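PDB 3NQI: putative lipoprotein from Bacteroides fragilis, which is of unknown function but, as a putative lipoprotein, is probably held at a bacterial membrane by an attached lipid. Local coordinates for residues 84-89 / 197-202; 157-162 / 201-206; 162-167 / 207-212; 214-219 / 237-242. One frame throughout, in Å; residues are numbered along the deposited sequence.

Contacts 1, 2 and 3 lie along helix 197-207 and its exit, and contact 4 continues the sheet beside them. Contacts 1 and 2 share Arg201 and Glu202, and their centres are about 9 Å apart. Contacts 2 and 3 share Gly162 and lie about 6 Å apart by centres; Tyr203 OH joins them at 2.7 Å from Asp163 O. Leu166 ties contact 3 to contact 4, its O 2.8 Å from Thr216 N. Contact 3 holds a cadmium ion on Asp163 and Ile165. The side chain of Ile159 in contact 2 is about 5 Å from this ion, that of Thr216 in contact 4 about 7 Å, and that of Ile199 in contact 1 about 10 Å.

Contact 1 of 4, residues 84-89 / 197-202; sequences AITTPK and SQILRE
Ile199 and Glu202 are the helix residues that touch strand 84-87, where they meet Ala84, Ile85 and Thr86. Gln198, just ahead of them, reaches the strand through water. One water gives a hydrogen bond to Ala84 O at 2.6 Å and a weak one to Gln198 OE1. Ile199 carries most of the packing. In the modelled conformer its CG1 is anti to the carbonyl carbon (chi1 -52°), and CD1 then continues to the strand. CG1 meets Ala84 CB at 4.2 Å. CD1 lies 3.6 Å from Ile85 O and also approaches the Thr86 methyl. The side chains of Thr86 and Ile199 slide past each other in opposite directions. The modelled gap of 3.3 Å between Thr86 CG2 and Ile199 CD1 is very short for two methyls. It is doubtful, since Ile199 has two conformers. Ile199 also packs on Cys154, Leu166 and Leu168. Arg201 lies one step further along, and its NH1 forms a salt bridge with Glu202 OE2 in the modelled conformer. Glu202 closes the contact with carbon alone, CB standing 4.3 Å from Thr86 CG2. The axes of the two short segments pass 8.0 Å apart at 30°. This is helix-on-sheet packing: the start of helix 197-207 rests on the end of strand 78-87, with Ile199 as the main apolar contact.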
# COMPACT_ATOMS: atom_id res chain seq x y z
N ALA A 84 -2.68 -1.49 8.75
CA ALA A 84 -3.31 -0.24 9.21
C ALA A 84 -3.79 -0.45 10.64
O ALA A 84 -4.38 -1.47 10.95
CB ALA A 84 -4.44 0.14 8.30
N ILE A 85 -3.48 0.47 11.52
CA ILE A 85 -3.88 0.37 12.90
C ILE A 85 -4.58 1.63 13.46
O ILE A 85 -4.47 2.73 12.88
CB ILE A 85 -2.71 -0.01 13.81
CG1 ILE A 85 -1.67 1.08 13.84
CG2 ILE A 85 -2.04 -1.37 13.42
CD1 ILE A 85 -1.30 1.40 15.24
N THR A 86 -5.31 1.46 14.57
CA THR A 86 -5.83 2.58 15.32
C THR A 86 -5.13 2.50 16.65
O THR A 86 -4.86 1.43 17.13
CB THR A 86 -7.34 2.47 15.58
OG1 THR A 86 -7.60 1.19 16.18
CG2 THR A 86 -8.11 2.56 14.28
N THR A 87 -4.79 3.65 17.20
CA THR A 87 -4.30 3.72 18.56
C THR A 87 -4.76 5.12 19.03
O THR A 87 -5.02 5.96 18.21
CB THR A 87 -2.79 3.53 18.61
OG1 THR A 87 -2.38 3.48 19.97
CG2 THR A 87 -2.06 4.71 17.88
N PRO A 88 -4.92 5.33 20.33
CA PRO A 88 -5.51 6.62 20.73
C PRO A 88 -4.67 7.85 20.43
O PRO A 88 -5.20 8.85 20.00
CB PRO A 88 -5.68 6.46 22.24
CG PRO A 88 -5.76 5.02 22.45
CD PRO A 88 -4.84 4.40 21.46
N LYS A 89 -3.37 7.76 20.66
CA LYS A 89 -2.45 8.88 20.44
C LYS A 89 -1.00 8.41 20.28
O LYS A 89 -0.70 7.24 20.49
CB LYS A 89 -2.56 9.83 21.62
CG LYS A 89 -2.18 9.22 22.98
CD LYS A 89 -2.35 10.21 24.15
CE LYS A 89 -1.93 9.56 25.44
NZ LYS A 89 -1.96 10.52 26.57
N SER A 197 -11.23 -1.19 6.98
CA SER A 197 -12.58 -1.29 7.53
C SER A 197 -12.59 -1.06 9.03
O SER A 197 -13.50 -0.40 9.56
CB SER A 197 -13.20 -2.64 7.20
OG SER A 197 -13.37 -2.75 5.81
N GLN A 198 -11.59 -1.54 9.71
CA GLN A 198 -11.56 -1.34 11.17
C GLN A 198 -11.33 0.14 11.49
O GLN A 198 -11.99 0.67 12.38
CB GLN A 198 -10.51 -2.21 11.84
CG GLN A 198 -10.89 -3.71 11.87
CD GLN A 198 -9.87 -4.59 12.56
OE1 GLN A 198 -8.76 -4.16 12.83
NE2 GLN A 198 -10.25 -5.84 12.85
N ILE A 199 -10.52 0.81 10.68
CA ILE A 199 -10.23 2.22 10.86
C ILE A 199 -11.51 3.03 10.62
O ILE A 199 -11.86 3.91 11.41
CB ILE A 199 -9.16 2.76 9.91
CG1 ILE A 199 -7.87 1.92 9.93
CG2 ILE A 199 -8.85 4.18 10.28
CD1 ILE A 199 -7.45 1.47 11.27
N LEU A 200 -12.19 2.70 9.52
CA LEU A 200 -13.46 3.36 9.17
C LEU A 200 -14.52 3.17 10.25
O LEU A 200 -15.23 4.11 10.55
CB LEU A 200 -13.95 2.94 7.79
CG LEU A 200 -13.13 3.45 6.59
CD1 LEU A 200 -13.41 2.66 5.27
CD2 LEU A 200 -13.38 4.96 6.36
N ARG A 201 -14.61 1.97 10.83
CA ARG A 201 -15.56 1.68 11.89
C ARG A 201 -15.32 2.62 13.10
O ARG A 201 -16.27 3.22 13.62
CB ARG A 201 -15.45 0.21 12.30
CG ARG A 201 -16.66 -0.33 13.02
CD ARG A 201 -16.37 -1.63 13.74
NE ARG A 201 -15.07 -1.61 14.40
CZ ARG A 201 -14.77 -0.95 15.51
NH1 ARG A 201 -15.64 -0.21 16.15
NH2 ARG A 201 -13.53 -1.01 15.97
N GLU A 202 -14.06 2.75 13.52
CA GLU A 202 -13.69 3.63 14.65
C GLU A 202 -13.91 5.09 14.35
O GLU A 202 -14.39 5.82 15.19
CB GLU A 202 -12.26 3.39 15.14
CG GLU A 202 -12.17 2.19 16.04
CD GLU A 202 -12.88 2.41 17.38
OE1 GLU A 202 -12.27 3.00 18.29
OE2 GLU A 202 -14.04 2.07 17.56
O HOH W 1 -6.85 -1.54 11.63

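Contact 2 of 4, residues 157-162 / 201-206; sequences DDIKSG and REYTLK
Ile159 presses into the side of helix 197-207 between Tyr203 and Lys206, and this is the tight part of the contact. Its CG2, anti to the backbone N, lies 3.7 Å from Lys206 CB and 4.1 Å from Tyr203 CD1. Its CD1 reaches back toward the start of the helix and rests 3.9 Å from Tyr203 CA. The isoleucine crosses both helix side chains at about a right angle. The methyl CG2 comes to the Tyr203 ring obliquely. The phenol end of that ring is held by another partner, as OH is hydrogen-bonded to Asp163 O. The segment 157-162 belongs to the connection of a beta-hairpin, between the antiparallel strands 148-155 and 165-174. The Ile159 side chain lies against the second half of the helix, and it is also about 5 Å from a bound cadmium ion. The solvent side is looser. Lys206 points CB at Ile159, but its chain bends at chi2 (-72°) and NZ leads away. NZ and Asp157 OD1 are 5.9 Å apart, too far for a salt bridge. A water spans the gap: it donates to OD1 at 2.9 Å and accepts from NZ only weakly, at 3.4 Å. Past Ile159 only the backbone draws near, with Ser161 N 3.8 Å from Lys206 O, while the CB atoms of exposed Lys160 and Ser161 point away from the helix.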
# COMPACT_ATOMS: atom_id res chain seq x y z
N ASP A 157 -7.88 9.61 19.23
CA ASP A 157 -8.14 10.82 20.05
C ASP A 157 -8.33 12.06 19.18
O ASP A 157 -8.96 12.99 19.60
CB ASP A 157 -7.00 11.12 21.03
CG ASP A 157 -6.99 10.19 22.25
OD1 ASP A 157 -7.95 9.39 22.43
OD2 ASP A 157 -6.00 10.25 23.03
N ASP A 158 -7.76 12.07 17.99
CA ASP A 158 -7.87 13.24 17.12
C ASP A 158 -9.18 13.34 16.37
O ASP A 158 -9.45 14.39 15.74
CB ASP A 158 -6.71 13.27 16.13
CG ASP A 158 -5.34 13.42 16.82
OD1 ASP A 158 -5.32 13.81 18.02
OD2 ASP A 158 -4.30 13.18 16.18
N ILE A 159 -10.01 12.30 16.45
CA ILE A 159 -11.29 12.31 15.72
C ILE A 159 -12.34 12.96 16.57
O ILE A 159 -12.72 12.45 17.62
CB ILE A 159 -11.75 10.91 15.31
CG1 ILE A 159 -10.61 10.14 14.61
CG2 ILE A 159 -12.99 11.02 14.40
CD1 ILE A 159 -10.92 8.63 14.42
N LYS A 160 -12.85 14.09 16.11
CA LYS A 160 -13.92 14.78 16.81
C LYS A 160 -15.30 14.59 16.18
O LYS A 160 -15.44 14.26 15.03
CB LYS A 160 -13.56 16.25 16.92
CG LYS A 160 -12.61 16.57 18.12
CD LYS A 160 -11.17 16.19 17.88
CE LYS A 160 -10.28 16.27 19.17
NZ LYS A 160 -8.82 16.62 18.88
N SER A 161 -16.32 14.86 16.97
CA SER A 161 -17.69 14.80 16.54
C SER A 161 -17.89 15.66 15.29
O SER A 161 -17.46 16.80 15.27
CB SER A 161 -18.57 15.29 17.67
OG SER A 161 -19.92 15.14 17.36
N GLY A 162 -18.50 15.09 14.25
CA GLY A 162 -18.69 15.76 12.95
C GLY A 162 -17.57 15.71 11.91
O GLY A 162 -17.82 16.00 10.74
N ARG A 201 -14.61 1.97 10.83
CA ARG A 201 -15.56 1.68 11.89
C ARG A 201 -15.32 2.62 13.10
O ARG A 201 -16.27 3.22 13.62
CB ARG A 201 -15.45 0.21 12.30
CG ARG A 201 -16.66 -0.33 13.02
CD ARG A 201 -16.37 -1.63 13.74
NE ARG A 201 -15.07 -1.61 14.40
CZ ARG A 201 -14.77 -0.95 15.51
NH1 ARG A 201 -15.64 -0.21 16.15
NH2 ARG A 201 -13.53 -1.01 15.97
N GLU A 202 -14.06 2.75 13.52
CA GLU A 202 -13.69 3.63 14.65
C GLU A 202 -13.91 5.09 14.35
O GLU A 202 -14.39 5.82 15.19
CB GLU A 202 -12.26 3.39 15.14
CG GLU A 202 -12.17 2.19 16.04
CD GLU A 202 -12.88 2.41 17.38
OE1 GLU A 202 -12.27 3.00 18.29
OE2 GLU A 202 -14.04 2.07 17.56
N TYR A 203 -13.64 5.49 13.12
CA TYR A 203 -13.87 6.83 12.66
C TYR A 203 -15.37 7.18 12.72
O TYR A 203 -15.78 8.27 13.16
CB TYR A 203 -13.34 6.98 11.22
CG TYR A 203 -14.01 8.11 10.51
CD1 TYR A 203 -13.57 9.43 10.70
CD2 TYR A 203 -15.15 7.89 9.74
CE1 TYR A 203 -14.25 10.46 10.08
CE2 TYR A 203 -15.81 8.91 9.12
CZ TYR A 203 -15.35 10.20 9.27
OH TYR A 203 -16.05 11.26 8.66
N THR A 204 -16.21 6.25 12.28
CA THR A 204 -17.65 6.41 12.40
C THR A 204 -18.12 6.55 13.84
O THR A 204 -18.99 7.38 14.14
CB THR A 204 -18.42 5.26 11.66
OG1 THR A 204 -18.29 5.48 10.26
CG2 THR A 204 -19.90 5.23 12.05
N LEU A 205 -17.61 5.71 14.73
CA LEU A 205 -18.04 5.77 16.12
C LEU A 205 -17.65 7.09 16.79
O LEU A 205 -18.44 7.61 17.55
CB LEU A 205 -17.51 4.61 16.93
CG LEU A 205 -18.18 3.28 16.61
CD1 LEU A 205 -17.36 2.21 17.25
CD2 LEU A 205 -19.64 3.24 17.06
N LYS A 206 -16.49 7.65 16.47
CA LYS A 206 -16.02 8.90 17.12
C LYS A 206 -16.58 10.15 16.45
O LYS A 206 -16.86 11.11 17.10
CB LYS A 206 -14.50 8.98 17.10
CG LYS A 206 -13.73 7.81 17.67
CD LYS A 206 -13.80 7.71 19.16
CE LYS A 206 -12.70 6.74 19.64
NZ LYS A 206 -12.82 6.33 21.07
O HOH W 2 -9.66 7.50 21.00

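Contact 3 of 4, residues 162-167 / 207-212; sequences GDTILK and SGQTKP. With CD (cadmium ion), chain E.
The amide of Gln209 and the carboxylate of Asp163 are the flat groups here. Thr164 CG2 lies over one face of the amide, at its NE2 end, 3.6 Å from NE2; the two side chains run side by side, pointing the same way. Gln209 NE2 donates to Gly162 O at 2.9 Å, and that oxygen lies close to the amide plane. Seen from the carbonyl, the donor stands 42° above the peptide plane. A bend at chi2 (-88°) turns Gln209 CD, and the amide with it, toward Gly162 O. Gln209 CG passes 3.4 Å from Asp163 O. The Asp163 carboxylate, in the modelled conformer, is shared: Ile165 N meets OD1 from above its plane at 3.1 Å, an Asx turn, while OD2 binds cadmium at 2.2 Å. Ile165 O is the second protein ligand, at 2.3 Å, and three waters add to the shell. One of them accepts from Lys167 N.

Gly162 N gives a straight bond (164°) to Ser207 O at 2.8 Å, on a lone pair in the carbonyl plane. Gly162 thus meets the helix end through N and the loop after it through O. Ser207 OG accepts from Gln209 N, an ST turn, and is also bonded to Tyr203 O. Further on, Leu166 CB packs on Pro212 CB at 4.1 Å. The protein supplies two of the five cadmium ligands, all of them oxygens. Such a largely hydrated site does not by itself show a biological metal role.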
# COMPACT_ATOMS: atom_id res chain seq x y z
N GLY A 162 -18.50 15.09 14.25
CA GLY A 162 -18.69 15.76 12.95
C GLY A 162 -17.57 15.71 11.91
O GLY A 162 -17.82 16.00 10.74
N ASP A 163 -16.35 15.34 12.32
CA ASP A 163 -15.19 15.33 11.43
C ASP A 163 -15.53 14.62 10.11
O ASP A 163 -16.01 13.48 10.13
CB ASP A 163 -14.08 14.61 12.16
CG ASP A 163 -12.75 14.73 11.51
OD1 ASP A 163 -12.51 15.47 10.49
OD2 ASP A 163 -11.91 14.02 12.08
N THR A 164 -15.31 15.30 8.98
CA THR A 164 -15.52 14.71 7.65
C THR A 164 -14.22 14.20 6.96
O THR A 164 -14.25 13.75 5.82
CB THR A 164 -16.19 15.71 6.69
OG1 THR A 164 -15.34 16.86 6.53
CG2 THR A 164 -17.56 16.15 7.23
N ILE A 165 -13.07 14.33 7.63
CA ILE A 165 -11.76 14.00 7.05
C ILE A 165 -11.14 12.95 7.90
O ILE A 165 -11.06 13.12 9.10
CB ILE A 165 -10.83 15.24 6.98
CG1 ILE A 165 -11.46 16.30 6.07
CG2 ILE A 165 -9.42 14.84 6.45
CD1 ILE A 165 -10.58 17.58 5.97
N LEU A 166 -10.73 11.83 7.31
CA LEU A 166 -10.03 10.79 8.08
C LEU A 166 -8.54 10.92 7.80
O LEU A 166 -8.10 10.70 6.70
CB LEU A 166 -10.50 9.41 7.65
CG LEU A 166 -9.82 8.17 8.21
CD1 LEU A 166 -9.89 8.22 9.75
CD2 LEU A 166 -10.49 6.92 7.70
N LYS A 167 -7.76 11.24 8.82
CA LYS A 167 -6.34 11.53 8.66
C LYS A 167 -5.54 10.31 9.12
O LYS A 167 -5.71 9.81 10.28
CB LYS A 167 -5.94 12.77 9.44
CG LYS A 167 -4.42 13.09 9.37
CD LYS A 167 -4.02 14.55 9.74
CE LYS A 167 -4.91 15.22 10.76
NZ LYS A 167 -4.52 16.63 10.94
N SER A 207 -16.75 10.14 15.12
CA SER A 207 -17.26 11.29 14.41
C SER A 207 -18.80 11.37 14.27
O SER A 207 -19.36 12.46 14.06
CB SER A 207 -16.65 11.34 13.01
OG SER A 207 -17.18 10.29 12.21
N GLY A 208 -19.46 10.21 14.35
CA GLY A 208 -20.88 10.11 14.07
C GLY A 208 -21.18 10.13 12.58
O GLY A 208 -22.33 10.10 12.21
N GLN A 209 -20.17 10.20 11.72
CA GLN A 209 -20.41 10.24 10.28
C GLN A 209 -20.40 8.82 9.69
O GLN A 209 -19.61 8.00 10.10
CB GLN A 209 -19.35 11.12 9.62
CG GLN A 209 -19.32 12.58 10.08
CD GLN A 209 -20.27 13.49 9.26
OE1 GLN A 209 -21.13 13.02 8.57
NE2 GLN A 209 -20.07 14.77 9.35
N THR A 210 -21.25 8.55 8.69
CA THR A 210 -21.32 7.21 8.05
C THR A 210 -20.07 6.89 7.23
O THR A 210 -19.68 5.72 7.05
CB THR A 210 -22.51 7.11 7.12
OG1 THR A 210 -22.38 8.07 6.07
CG2 THR A 210 -23.85 7.36 7.85
N LYS A 211 -19.41 7.95 6.74
CA LYS A 211 -18.20 7.83 5.94
C LYS A 211 -17.51 9.20 5.84
O LYS A 211 -18.16 10.22 5.90
CB LYS A 211 -18.54 7.35 4.52
CG LYS A 211 -19.51 8.23 3.79
CD LYS A 211 -19.67 7.78 2.38
CE LYS A 211 -20.64 8.69 1.64
NZ LYS A 211 -20.89 8.18 0.24
N PRO A 212 -16.19 9.21 5.64
CA PRO A 212 -15.50 10.48 5.49
C PRO A 212 -15.70 10.98 4.09
O PRO A 212 -15.91 10.16 3.21
CB PRO A 212 -14.05 10.10 5.69
CG PRO A 212 -13.95 8.69 5.19
CD PRO A 212 -15.28 8.05 5.54
CD CD E . -10.08 14.07 10.95
O HOH W 3 -8.72 11.76 11.50
O HOH W 4 -8.59 15.97 9.83
O HOH W 5 -11.32 12.27 11.95

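Contact 4 of 4, residues 214-219 / 237-242; sequences KITIVA and VYEIEY
Val237 fits its two methyls against two residues of strand 214-219. CG1 lies 3.7 Å from Thr216 CB, and CG2 lies 4.1 Å from Val218 CG2, so the fork straddles the dip between them. The strands form an antiparallel ladder in which Ile215-Ile240 and Ile217-Tyr238 are the hydrogen-bonded pairs. Their side chains share one face. There Ile240 sends CD1 diagonally to Ile217 CG1, at 4.1 Å, as well as facing its own partner. Ile215 CD1 comes obliquely to the Tyr242 ring, 3.8 Å from its CD1. The Tyr238 ring puts its edge to Ile217 O and to Ala219 CB, the latter 4.4 Å from CE1.

On the face of Thr216 and Val237 the bumps turn polar. Lys214 CG sits between the backbone N and the carbonyl carbon (chi1 74°), and the chain beyond is extended. NZ forms a salt bridge with Glu239 OE2 at 2.8 Å, from 41° above the carboxylate plane. Glu241 lies beside the lysine, its OE1 3.9 Å from Lys214 CB. One water donates to Glu239 OE1 and Glu241 OE2 and accepts weakly from Lys214 NZ. It may help offset repulsion between the two carboxylates, as the nearby lysine would.

Strand 214-221 also pairs in parallel with strand 165-174 through Leu166, Leu168 and Leu170. Ile124 of strand 123-132 packs on the isoleucine face, and Tyr242 OH bonds to Glu121 O, just before that strand.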
# COMPACT_ATOMS: atom_id res chain seq x y z
N LYS A 214 -13.14 12.56 2.74
CA LYS A 214 -11.79 12.28 2.21
C LYS A 214 -10.90 11.64 3.25
O LYS A 214 -11.12 11.79 4.48
CB LYS A 214 -11.18 13.54 1.52
CG LYS A 214 -10.71 14.61 2.43
CD LYS A 214 -10.02 15.77 1.64
CE LYS A 214 -9.68 16.91 2.58
NZ LYS A 214 -9.33 18.15 1.88
N ILE A 215 -9.94 10.89 2.76
CA ILE A 215 -8.89 10.30 3.59
C ILE A 215 -7.60 11.04 3.25
O ILE A 215 -7.31 11.33 2.06
CB ILE A 215 -8.70 8.80 3.33
CG1 ILE A 215 -10.04 8.05 3.55
CG2 ILE A 215 -7.51 8.26 4.19
CD1 ILE A 215 -10.09 6.54 3.08
N THR A 216 -6.87 11.46 4.27
CA THR A 216 -5.62 12.13 4.00
C THR A 216 -4.49 11.27 4.54
O THR A 216 -4.61 10.61 5.59
CB THR A 216 -5.54 13.59 4.58
OG1 THR A 216 -5.69 13.53 6.00
CG2 THR A 216 -6.59 14.48 3.94
N ILE A 217 -3.41 11.25 3.79
CA ILE A 217 -2.24 10.43 4.15
C ILE A 217 -1.08 11.41 4.40
O ILE A 217 -0.69 12.16 3.53
CB ILE A 217 -1.85 9.46 3.03
CG1 ILE A 217 -3.05 8.57 2.59
CG2 ILE A 217 -0.60 8.62 3.43
CD1 ILE A 217 -3.57 7.61 3.58
N VAL A 218 -0.54 11.37 5.59
CA VAL A 218 0.49 12.29 6.01
C VAL A 218 1.86 11.54 5.98
O VAL A 218 2.06 10.60 6.78
CB VAL A 218 0.24 12.84 7.44
CG1 VAL A 218 1.32 13.93 7.77
CG2 VAL A 218 -1.17 13.47 7.60
N ALA A 219 2.78 11.95 5.11
CA ALA A 219 4.11 11.29 5.00
C ALA A 219 5.29 12.24 5.27
O ALA A 219 5.22 13.43 4.93
CB ALA A 219 4.26 10.67 3.60
N VAL A 237 1.08 15.89 2.59
CA VAL A 237 -0.26 15.36 2.78
C VAL A 237 -0.84 14.97 1.42
O VAL A 237 -0.87 15.78 0.56
CB VAL A 237 -1.16 16.34 3.52
CG1 VAL A 237 -2.64 15.75 3.59
CG2 VAL A 237 -0.63 16.58 4.93
N TYR A 238 -1.23 13.71 1.22
CA TYR A 238 -1.84 13.27 -0.07
C TYR A 238 -3.36 13.04 0.16
O TYR A 238 -3.75 12.55 1.20
CB TYR A 238 -1.19 11.96 -0.52
CG TYR A 238 0.29 12.07 -0.88
CD1 TYR A 238 1.28 12.06 0.12
CD2 TYR A 238 0.69 12.16 -2.19
CE1 TYR A 238 2.64 12.15 -0.22
CE2 TYR A 238 2.03 12.21 -2.53
CZ TYR A 238 3.00 12.22 -1.55
OH TYR A 238 4.34 12.25 -1.93
N GLU A 239 -4.21 13.42 -0.78
CA GLU A 239 -5.63 13.30 -0.54
C GLU A 239 -6.25 12.17 -1.35
O GLU A 239 -5.94 12.02 -2.51
CB GLU A 239 -6.33 14.60 -0.92
CG GLU A 239 -5.86 15.76 -0.18
CD GLU A 239 -6.67 17.03 -0.56
OE1 GLU A 239 -6.89 17.25 -1.79
OE2 GLU A 239 -7.07 17.77 0.35
N ILE A 240 -7.16 11.44 -0.72
CA ILE A 240 -8.01 10.45 -1.41
C ILE A 240 -9.51 10.79 -1.26
O ILE A 240 -10.06 10.74 -0.16
CB ILE A 240 -7.74 9.05 -0.85
CG1 ILE A 240 -6.25 8.69 -0.96
CG2 ILE A 240 -8.63 7.96 -1.57
CD1 ILE A 240 -5.84 7.40 -0.14
N GLU A 241 -10.18 11.15 -2.34
CA GLU A 241 -11.62 11.39 -2.25
C GLU A 241 -12.31 10.02 -2.01
O GLU A 241 -12.07 9.07 -2.74
CB GLU A 241 -12.12 12.13 -3.51
CG GLU A 241 -11.40 13.49 -3.77
CD GLU A 241 -11.49 14.53 -2.61
OE1 GLU A 241 -12.56 14.64 -1.98
OE2 GLU A 241 -10.46 15.24 -2.35
N TYR A 242 -13.02 9.87 -0.90
CA TYR A 242 -13.55 8.56 -0.51
C TYR A 242 -14.91 8.31 -1.16
O TYR A 242 -15.85 9.06 -0.91
CB TYR A 242 -13.60 8.40 1.00
CG TYR A 242 -14.07 7.02 1.43
CD1 TYR A 242 -13.29 5.89 1.20
CD2 TYR A 242 -15.32 6.83 1.99
CE1 TYR A 242 -13.73 4.62 1.57
CE2 TYR A 242 -15.77 5.57 2.36
CZ TYR A 242 -14.98 4.47 2.13
OH TYR A 242 -15.43 3.21 2.50
O HOH W 6 -9.85 18.21 -1.42